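Local coordinates for 2',5'-phosphodiesterase 12 (Homo sapiens, PDB 4Z0V), which belongs to the endonuclease/exonuclease/phosphatase family, joining a DNase I-like fold to an E-set-like N-terminal domain, and carries a magnesium ion in the crystal structure, at residues L125-S130 with V403-P408; P321-G326 with N399-E404; K372-E377 with C435-K440. All blocks are in the same frame, centred on the assembly; numbering follows the deposited sequence.

Contact 1 (L125-S130 with V403-P408); sequences LIRTVS and VEQVIP
Leu125 and Glu404 meet with their side chains at about a right angle, the leucine reaching one branch onto the aliphatic part of the acid. Its CD2 is 4.0 Å from Glu404 CG and equally near CB. With CG anti to the backbone N (chi1 172°), the Glu404 chain leads toward Leu125 and then bends at chi2, so that its methylene groups rather than its carboxylate oxygens make the closest contact.

Further along, Arg127 and Gln405 approach obliquely, NH2 of the arginine standing 4.1 Å from NE2 of the amide. The guanidinium and amide planes are inclined by 62°, and no hydrogen bond joins the two nitrogens. Both groups are held by Asp436, on the strand between the segments: Arg127 NE forms a salt bridge to its OD1, while Gln405 NE2 donates to its OD2 and to Tyr116 O. Arg127 NH1 is further held by the carbonyl oxygens of Lys119, Tyr173 and Asn174, which should fix the guanidinium firmly in its buried setting.

The segments therefore touch across an intervening strand, 433-439, which runs antiparallel to both 125-132 and 401-406. Glu404 and Gln405 both face Asp436, forming a classic beta bulge in the edge strand of one sheet of the DNase I-like fold.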
loop_
_atom_site.group_PDB
_atom_site.type_symbol
_atom_site.label_atom_id
_atom_site.label_comp_id
_atom_site.label_asym_id
_atom_site.label_seq_id
_atom_site.Cartn_x
_atom_site.Cartn_y
_atom_site.Cartn_z
ATOM N N LEU A 125 -10.820 -14.652 -8.701
ATOM C CA LEU A 125 -10.467 -13.232 -8.704
ATOM C C LEU A 125 -9.286 -12.891 -7.801
ATOM O O LEU A 125 -8.945 -13.638 -6.875
ATOM C CB LEU A 125 -11.663 -12.352 -8.273
ATOM C CG LEU A 125 -12.984 -12.505 -9.049
ATOM C CD1 LEU A 125 -14.064 -11.581 -8.470
ATOM C CD2 LEU A 125 -12.789 -12.230 -10.516
ATOM N N ILE A 126 -8.673 -11.738 -8.101
ATOM C CA ILE A 126 -7.618 -11.145 -7.302
ATOM C C ILE A 126 -7.996 -9.698 -7.106
ATOM O O ILE A 126 -7.842 -8.902 -8.044
ATOM C CB ILE A 126 -6.185 -11.270 -7.905
ATOM C CG1 ILE A 126 -5.849 -12.708 -8.380
ATOM C CG2 ILE A 126 -5.123 -10.711 -6.900
ATOM C CD1 ILE A 126 -4.526 -12.737 -9.281
ATOM N N ARG A 127 -8.493 -9.339 -5.924
ATOM C CA ARG A 127 -8.755 -7.927 -5.652
ATOM C C ARG A 127 -7.402 -7.269 -5.325
ATOM O O ARG A 127 -6.754 -7.622 -4.338
ATOM C CB ARG A 127 -9.760 -7.733 -4.512
ATOM C CG ARG A 127 -10.007 -6.250 -4.229
ATOM C CD ARG A 127 -11.215 -6.031 -3.360
ATOM N NE ARG A 127 -12.444 -6.345 -4.097
ATOM C CZ ARG A 127 -13.543 -6.866 -3.564
ATOM N NH1 ARG A 127 -13.601 -7.123 -2.260
ATOM N NH2 ARG A 127 -14.590 -7.141 -4.332
ATOM N N THR A 128 -7.029 -6.255 -6.097
ATOM C CA THR A 128 -5.699 -5.640 -5.992
ATOM C C THR A 128 -5.823 -4.167 -5.672
ATOM O O THR A 128 -6.728 -3.486 -6.182
ATOM C CB THR A 128 -4.959 -5.869 -7.335
ATOM O OG1 THR A 128 -4.939 -7.270 -7.612
ATOM C CG2 THR A 128 -3.514 -5.377 -7.294
ATOM N N VAL A 129 -4.981 -3.701 -4.718
ATOM C CA VAL A 129 -4.972 -2.299 -4.285
ATOM C C VAL A 129 -3.588 -1.726 -4.519
ATOM O O VAL A 129 -2.598 -2.410 -4.244
ATOM C CB VAL A 129 -5.330 -2.199 -2.763
ATOM C CG1 VAL A 129 -5.190 -0.748 -2.252
ATOM C CG2 VAL A 129 -6.735 -2.751 -2.471
ATOM N N SER A 130 -3.495 -0.470 -4.942
ATOM C CA SER A 130 -2.204 0.258 -4.996
ATOM C C SER A 130 -2.453 1.588 -4.347
ATOM O O SER A 130 -3.394 2.299 -4.739
ATOM C CB SER A 130 -1.645 0.408 -6.411
ATOM O OG SER A 130 -0.375 1.054 -6.345
ATOM N N VAL A 403 -9.569 -7.443 -16.351
ATOM C CA VAL A 403 -10.232 -6.635 -15.349
ATOM C C VAL A 403 -11.683 -7.079 -15.229
ATOM O O VAL A 403 -12.445 -7.024 -16.203
ATOM C CB VAL A 403 -10.101 -5.115 -15.631
ATOM C CG1 VAL A 403 -10.667 -4.295 -14.456
ATOM C CG2 VAL A 403 -8.635 -4.734 -15.858
ATOM N N GLU A 404 -12.073 -7.471 -14.013
ATOM C CA GLU A 404 -13.441 -7.851 -13.691
ATOM C C GLU A 404 -14.228 -6.581 -13.376
ATOM O O GLU A 404 -15.310 -6.402 -13.910
ATOM C CB GLU A 404 -13.465 -8.853 -12.530
ATOM C CG GLU A 404 -14.854 -9.170 -11.996
ATOM C CD GLU A 404 -15.686 -10.197 -12.746
ATOM O OE1 GLU A 404 -15.328 -10.573 -13.884
ATOM O OE2 GLU A 404 -16.716 -10.624 -12.181
ATOM N N GLN A 405 -13.695 -5.693 -12.501
ATOM C CA GLN A 405 -14.327 -4.406 -12.193
ATOM C C GLN A 405 -13.284 -3.446 -11.653
ATOM O O GLN A 405 -12.248 -3.879 -11.124
ATOM C CB GLN A 405 -15.521 -4.524 -11.214
ATOM C CG GLN A 405 -15.164 -4.978 -9.814
ATOM C CD GLN A 405 -16.085 -4.431 -8.726
ATOM O OE1 GLN A 405 -16.978 -3.580 -8.949
ATOM N NE2 GLN A 405 -15.855 -4.888 -7.505
ATOM N N VAL A 406 -13.568 -2.151 -11.802
ATOM C CA VAL A 406 -12.763 -1.039 -11.281
ATOM C C VAL A 406 -13.603 -0.438 -10.187
ATOM O O VAL A 406 -14.765 -0.082 -10.440
ATOM C CB VAL A 406 -12.372 0.005 -12.366
ATOM C CG1 VAL A 406 -11.632 1.198 -11.753
ATOM C CG2 VAL A 406 -11.522 -0.640 -13.454
ATOM N N ILE A 407 -13.038 -0.321 -8.969
ATOM C CA ILE A 407 -13.732 0.323 -7.853
ATOM C C ILE A 407 -13.590 1.830 -8.132
ATOM O O ILE A 407 -12.458 2.335 -8.220
ATOM C CB ILE A 407 -13.156 -0.114 -6.484
ATOM C CG1 ILE A 407 -13.485 -1.593 -6.133
ATOM C CG2 ILE A 407 -13.687 0.811 -5.370
ATOM C CD1 ILE A 407 -12.891 -2.748 -6.990
ATOM N N PRO A 408 -14.702 2.550 -8.375
ATOM C CA PRO A 408 -14.579 3.961 -8.774
ATOM C C PRO A 408 -13.873 4.819 -7.755
ATOM O O PRO A 408 -14.046 4.632 -6.554
ATOM C CB PRO A 408 -16.038 4.426 -8.927
ATOM C CG PRO A 408 -16.844 3.455 -8.181
ATOM C CD PRO A 408 -16.118 2.137 -8.312
#

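Contact 2 (P321-G326 with N399-E404); sequences PVIFCG and NALEVE
Pro321 lays the CB corner of its ring against the methyl group of Ala400, the two CB atoms only 3.4 Å apart. This is tighter than usual for two carbons, and CG of the same ring adds a looser contact at 3.8 Å from Ala400 CB. Both CB atoms point into the interface, closing it at the end where each chain is just entering its strand.

Deeper in, Leu401 supplies the main projection. Its CG is anti to the carbonyl carbon (chi1 -63°), and CD1 extends to the flank of Ile323, 3.7 Å from CG1. The two side chains cross at about a right angle, and the leucine branch abuts the middle of the isoleucine chain rather than its terminal CD1. The same Leu401 CD1 also lies 3.8 Å from Val322 O, bringing one methyl group against both a side chain and the backbone of the opposing strand. Val322 itself turns its CB away from Leu401 and contributes chiefly through this carbonyl.

No hydrogen bond links the segments: the contact is apolar and joins the facing sheets of a DNase I-like sandwich. Strand 322-327 belongs to one sheet, between 280-287, its parallel neighbour, and 387-397, its antiparallel one; strand 401-406 is an edge of the other. Ile281 touches both Ile323 and Leu401, and Ile126 of strand 125-132, in the same sheet as Leu401, also packs on it. On the reverse side of 322-327, Val322 rests on Ile309 of helix 295-316, and Phe324 packs against Met302, Ala305 and Ile309 of that same helix.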
loop_
_atom_site.group_PDB
_atom_site.type_symbol
_atom_site.label_atom_id
_atom_site.label_comp_id
_atom_site.label_asym_id
_atom_site.label_seq_id
_atom_site.Cartn_x
_atom_site.Cartn_y
_atom_site.Cartn_z
ATOM N N PRO A 321 2.809 -14.975 -14.631
ATOM C CA PRO A 321 2.282 -13.648 -14.964
ATOM C C PRO A 321 2.646 -12.589 -13.933
ATOM O O PRO A 321 3.130 -12.919 -12.859
ATOM C CB PRO A 321 0.777 -13.877 -15.051
ATOM C CG PRO A 321 0.513 -15.004 -14.135
ATOM C CD PRO A 321 1.729 -15.889 -14.192
ATOM N N VAL A 322 2.425 -11.324 -14.284
ATOM C CA VAL A 322 2.848 -10.186 -13.468
ATOM C C VAL A 322 1.738 -9.199 -13.161
ATOM O O VAL A 322 0.864 -8.928 -13.981
ATOM C CB VAL A 322 4.004 -9.449 -14.255
ATOM C CG1 VAL A 322 4.399 -8.124 -13.585
ATOM C CG2 VAL A 322 5.236 -10.349 -14.423
ATOM N N ILE A 323 1.804 -8.634 -11.941
ATOM C CA ILE A 323 1.013 -7.484 -11.501
ATOM C C ILE A 323 2.066 -6.482 -11.099
ATOM O O ILE A 323 2.953 -6.837 -10.321
ATOM C CB ILE A 323 -0.003 -7.754 -10.357
ATOM C CG1 ILE A 323 -1.124 -8.702 -10.807
ATOM C CG2 ILE A 323 -0.606 -6.416 -9.837
ATOM C CD1 ILE A 323 -1.908 -9.285 -9.626
ATOM N N PHE A 324 2.017 -5.272 -11.636
ATOM C CA PHE A 324 3.001 -4.249 -11.273
ATOM C C PHE A 324 2.276 -2.987 -10.805
ATOM O O PHE A 324 1.724 -2.218 -11.606
ATOM C CB PHE A 324 3.943 -3.968 -12.467
ATOM C CG PHE A 324 5.171 -3.108 -12.248
ATOM C CD1 PHE A 324 5.467 -2.578 -10.989
ATOM C CD2 PHE A 324 6.044 -2.838 -13.294
ATOM C CE1 PHE A 324 6.629 -1.814 -10.785
ATOM C CE2 PHE A 324 7.199 -2.065 -13.090
ATOM C CZ PHE A 324 7.478 -1.549 -11.838
ATOM N N CYS A 325 2.254 -2.801 -9.486
ATOM C CA CYS A 325 1.636 -1.653 -8.828
ATOM C C CYS A 325 2.663 -0.583 -8.594
ATOM O O CYS A 325 3.844 -0.882 -8.459
ATOM C CB CYS A 325 1.043 -2.090 -7.488
ATOM S SG CYS A 325 -0.334 -3.250 -7.620
ATOM N N GLY A 326 2.204 0.628 -8.340
ATOM C CA GLY A 326 3.158 1.637 -7.905
ATOM C C GLY A 326 2.725 3.063 -8.042
ATOM O O GLY A 326 1.693 3.360 -8.644
ATOM N N ASN A 399 -1.538 -11.358 -20.734
ATOM C CA ASN A 399 -1.473 -12.795 -21.097
ATOM C C ASN A 399 -2.300 -13.679 -20.161
ATOM O O ASN A 399 -2.741 -14.751 -20.567
ATOM C CB ASN A 399 -0.035 -13.309 -21.028
ATOM C CG ASN A 399 0.894 -12.771 -22.079
ATOM O OD1 ASN A 399 0.478 -12.354 -23.147
ATOM N ND2 ASN A 399 2.198 -12.834 -21.816
ATOM N N ALA A 400 -2.461 -13.265 -18.899
ATOM C CA ALA A 400 -3.082 -14.112 -17.887
ATOM C C ALA A 400 -4.173 -13.452 -17.072
ATOM O O ALA A 400 -4.868 -14.151 -16.327
ATOM C CB ALA A 400 -2.003 -14.598 -16.935
ATOM N N LEU A 401 -4.300 -12.128 -17.151
ATOM C CA LEU A 401 -5.262 -11.433 -16.309
ATOM C C LEU A 401 -6.136 -10.515 -17.087
ATOM O O LEU A 401 -5.700 -9.953 -18.105
ATOM C CB LEU A 401 -4.501 -10.616 -15.247
ATOM C CG LEU A 401 -3.658 -11.422 -14.246
ATOM C CD1 LEU A 401 -2.607 -10.526 -13.641
ATOM C CD2 LEU A 401 -4.542 -12.047 -13.140
ATOM N N GLU A 402 -7.357 -10.322 -16.587
ATOM C CA GLU A 402 -8.325 -9.386 -17.157
ATOM C C GLU A 402 -8.994 -8.607 -16.036
ATOM O O GLU A 402 -8.990 -9.064 -14.893
ATOM C CB GLU A 402 -9.363 -10.116 -18.039
ATOM C CG GLU A 402 -10.249 -11.098 -17.298
ATOM C CD GLU A 402 -11.157 -11.941 -18.172
ATOM O OE1 GLU A 402 -12.116 -12.529 -17.621
ATOM O OE2 GLU A 402 -10.893 -12.049 -19.392
ATOM N N VAL A 403 -9.569 -7.443 -16.351
ATOM C CA VAL A 403 -10.232 -6.635 -15.349
ATOM C C VAL A 403 -11.683 -7.079 -15.229
ATOM O O VAL A 403 -12.445 -7.024 -16.203
ATOM C CB VAL A 403 -10.101 -5.115 -15.631
ATOM C CG1 VAL A 403 -10.667 -4.295 -14.456
ATOM C CG2 VAL A 403 -8.635 -4.734 -15.858
ATOM N N GLU A 404 -12.073 -7.471 -14.013
ATOM C CA GLU A 404 -13.441 -7.851 -13.691
ATOM C C GLU A 404 -14.228 -6.581 -13.376
ATOM O O GLU A 404 -15.310 -6.402 -13.910
ATOM C CB GLU A 404 -13.465 -8.853 -12.530
ATOM C CG GLU A 404 -14.854 -9.170 -11.996
ATOM C CD GLU A 404 -15.686 -10.197 -12.746
ATOM O OE1 GLU A 404 -15.328 -10.573 -13.884
ATOM O OE2 GLU A 404 -16.716 -10.624 -12.181
#

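Contact 3 (K372-E377 with C435-K440); sequences KSACGE and CDLKWK
Ala374 rests its methyl group in the shallow dip where Cys435 and Leu437 meet, at the point where a type I beta turn from Ser373 to Gly376 reaches the inner face of a strand in the DNase I-like sandwich. Cys435 and Leu437, two residues apart, send their side chains to the same side of the strand, and the floor of the dip is Cys435 SG and Leu437 CD2, themselves 3.7 Å apart. Ala374 CB sits above this pair, 3.6 Å from the sulfur and 4.1 Å from the leucine methyl, so the three atoms form a compact triangle.

A second bump follows at the next position of the turn. Cys375 brings its sulfur alongside the base of the other cysteine, with SG 3.8 Å from Cys435 CB. The sulfurs are 4.2 Å apart, so the cysteines pack side by side without a disulfide. Cys435 SG lies between its backbone N and carbonyl carbon (chi1 63°), a rotation that presents the sulfur to Ala374, while Cys375 meets CB. The small alanine and the two sulfurs thus interlock in a buried, apolar junction, without any hydrogen bond between the segments.

Strand 387-397 continues the packing on the adjoining flank: Ile396 touches both Ala374 and Leu437, while Ile394 touches Cys435. The turn that presents these bumps is closed by the bond from Gly376 N to Ser373 O, and Gly376 takes a positive phi as the chain leaves it. A side-chain bond reinforces the closure: Ser373 OG donates to Gly376 O over 2.7 Å, in the carbonyl plane and on a lone pair, at a C=O...OG angle of 129°.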
loop_
_atom_site.group_PDB
_atom_site.type_symbol
_atom_site.label_atom_id
_atom_site.label_comp_id
_atom_site.label_asym_id
_atom_site.label_seq_id
_atom_site.Cartn_x
_atom_site.Cartn_y
_atom_site.Cartn_z
ATOM N N LYS A 372 -1.542 -3.539 -19.222
ATOM C CA LYS A 372 -2.681 -2.640 -19.299
ATOM C C LYS A 372 -2.823 -1.981 -17.950
ATOM O O LYS A 372 -2.636 -2.654 -16.935
ATOM C CB LYS A 372 -3.947 -3.451 -19.640
ATOM C CG LYS A 372 -5.255 -2.664 -19.617
ATOM C CD LYS A 372 -6.468 -3.586 -19.731
ATOM C CE LYS A 372 -7.748 -2.796 -19.554
ATOM N NZ LYS A 372 -8.956 -3.657 -19.631
ATOM N N SER A 373 -3.136 -0.685 -17.930
ATOM C CA SER A 373 -3.451 -0.011 -16.663
ATOM C C SER A 373 -4.843 -0.514 -16.253
ATOM O O SER A 373 -5.851 -0.206 -16.912
ATOM C CB SER A 373 -3.428 1.508 -16.844
ATOM O OG SER A 373 -3.881 2.087 -15.633
ATOM N N ALA A 374 -4.912 -1.349 -15.217
ATOM C CA ALA A 374 -6.189 -1.940 -14.794
ATOM C C ALA A 374 -7.254 -0.892 -14.460
ATOM O O ALA A 374 -8.417 -1.083 -14.820
ATOM C CB ALA A 374 -5.968 -2.872 -13.596
ATOM N N CYS A 375 -6.886 0.215 -13.796
ATOM C CA CYS A 375 -7.887 1.232 -13.457
ATOM C C CYS A 375 -7.957 2.355 -14.491
ATOM O O CYS A 375 -8.568 3.395 -14.232
ATOM C CB CYS A 375 -7.641 1.776 -12.058
ATOM S SG CYS A 375 -7.643 0.489 -10.798
ATOM N N GLY A 376 -7.345 2.122 -15.648
ATOM C CA GLY A 376 -7.363 3.045 -16.760
ATOM C C GLY A 376 -6.560 4.289 -16.505
ATOM O O GLY A 376 -5.454 4.226 -15.965
ATOM N N GLU A 377 -7.119 5.435 -16.890
ATOM C CA GLU A 377 -6.421 6.704 -16.766
ATOM C C GLU A 377 -7.341 7.701 -16.080
ATOM O O GLU A 377 -7.937 8.542 -16.744
ATOM C CB GLU A 377 -5.936 7.200 -18.144
ATOM C CG GLU A 377 -4.978 6.234 -18.836
ATOM C CD GLU A 377 -4.736 6.456 -20.317
ATOM O OE1 GLU A 377 -5.147 7.515 -20.841
ATOM O OE2 GLU A 377 -4.093 5.585 -20.946
ATOM N N CYS A 435 -9.029 -2.662 -7.842
ATOM C CA CYS A 435 -9.694 -3.324 -8.976
ATOM C C CYS A 435 -9.766 -4.810 -8.730
ATOM O O CYS A 435 -8.902 -5.373 -8.045
ATOM C CB CYS A 435 -8.960 -3.030 -10.272
ATOM S SG CYS A 435 -7.285 -3.680 -10.292
ATOM N N ASP A 436 -10.778 -5.458 -9.297
ATOM C CA ASP A 436 -10.892 -6.905 -9.200
ATOM C C ASP A 436 -10.379 -7.467 -10.500
ATOM O O ASP A 436 -10.837 -7.030 -11.558
ATOM C CB ASP A 436 -12.339 -7.322 -8.946
ATOM C CG ASP A 436 -12.856 -6.906 -7.597
ATOM O OD1 ASP A 436 -12.042 -6.446 -6.767
ATOM O OD2 ASP A 436 -14.060 -7.089 -7.348
ATOM N N LEU A 437 -9.362 -8.330 -10.425
ATOM C CA LEU A 437 -8.759 -8.967 -11.598
ATOM C C LEU A 437 -9.242 -10.392 -11.702
ATOM O O LEU A 437 -9.547 -10.995 -10.686
ATOM C CB LEU A 437 -7.237 -8.948 -11.469
ATOM C CG LEU A 437 -6.595 -7.572 -11.263
ATOM C CD1 LEU A 437 -5.076 -7.728 -11.075
ATOM C CD2 LEU A 437 -6.947 -6.632 -12.429
ATOM N N LYS A 438 -9.354 -10.929 -12.907
ATOM C CA LYS A 438 -9.767 -12.321 -13.067
ATOM C C LYS A 438 -8.681 -13.081 -13.810
ATOM O O LYS A 438 -8.083 -12.541 -14.748
ATOM C CB LYS A 438 -11.127 -12.402 -13.816
ATOM C CG LYS A 438 -11.758 -13.795 -13.844
ATOM C CD LYS A 438 -13.250 -13.690 -14.163
ATOM C CE LYS A 438 -14.006 -14.992 -14.019
ATOM N NZ LYS A 438 -13.953 -15.807 -15.262
ATOM N N TRP A 439 -8.369 -14.303 -13.338
ATOM C CA TRP A 439 -7.435 -15.193 -14.022
ATOM C C TRP A 439 -8.065 -15.607 -15.360
ATOM O O TRP A 439 -9.257 -15.952 -15.383
ATOM C CB TRP A 439 -7.166 -16.458 -13.165
ATOM C CG TRP A 439 -6.451 -16.244 -11.860
ATOM C CD1 TRP A 439 -7.014 -16.226 -10.616
ATOM C CD2 TRP A 439 -5.033 -16.228 -11.655
ATOM N NE1 TRP A 439 -6.035 -16.176 -9.651
ATOM C CE2 TRP A 439 -4.808 -16.198 -10.260
ATOM C CE3 TRP A 439 -3.924 -16.243 -12.518
ATOM C CZ2 TRP A 439 -3.525 -16.162 -9.710
ATOM C CZ3 TRP A 439 -2.655 -16.202 -11.971
ATOM C CH2 TRP A 439 -2.463 -16.155 -10.588
ATOM N N LYS A 440 -7.292 -15.540 -16.460
ATOM C CA LYS A 440 -7.759 -15.939 -17.794
ATOM C C LYS A 440 -7.641 -17.451 -17.962
ATOM O O LYS A 440 -8.647 -18.139 -18.111
ATOM C CB LYS A 440 -6.958 -15.225 -18.886
ATOM C CG LYS A 440 -7.391 -13.790 -19.148
ATOM C CD LYS A 440 -6.594 -13.200 -20.298
ATOM C CE LYS A 440 -7.173 -11.907 -20.799
ATOM N NZ LYS A 440 -6.444 -11.411 -21.994
#

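From the N terminus, strand 125-132 opens the longest loop, closed by contact 1 when the chain reaches 403-408. Contact 2 starts later, at 321-326, and ends at 399-404, sharing Val403 and Glu404 with contact 1, so the two loops end on the same stretch, the second starting inside the first. Contact 3 begins at 372-377, inside both of these loops, and ends at 435-440 beyond them, so it crosses each. Contact 1 spans one sheet through strand 433-439, whereas contacts 2 and 3 bridge to the other, by strand 322-327 and by the turn after 371-373. Glu402 O with Lys438 N and Glu404 N with Asp436 O, probable backbone hydrogen bonds, bind the two late strands together.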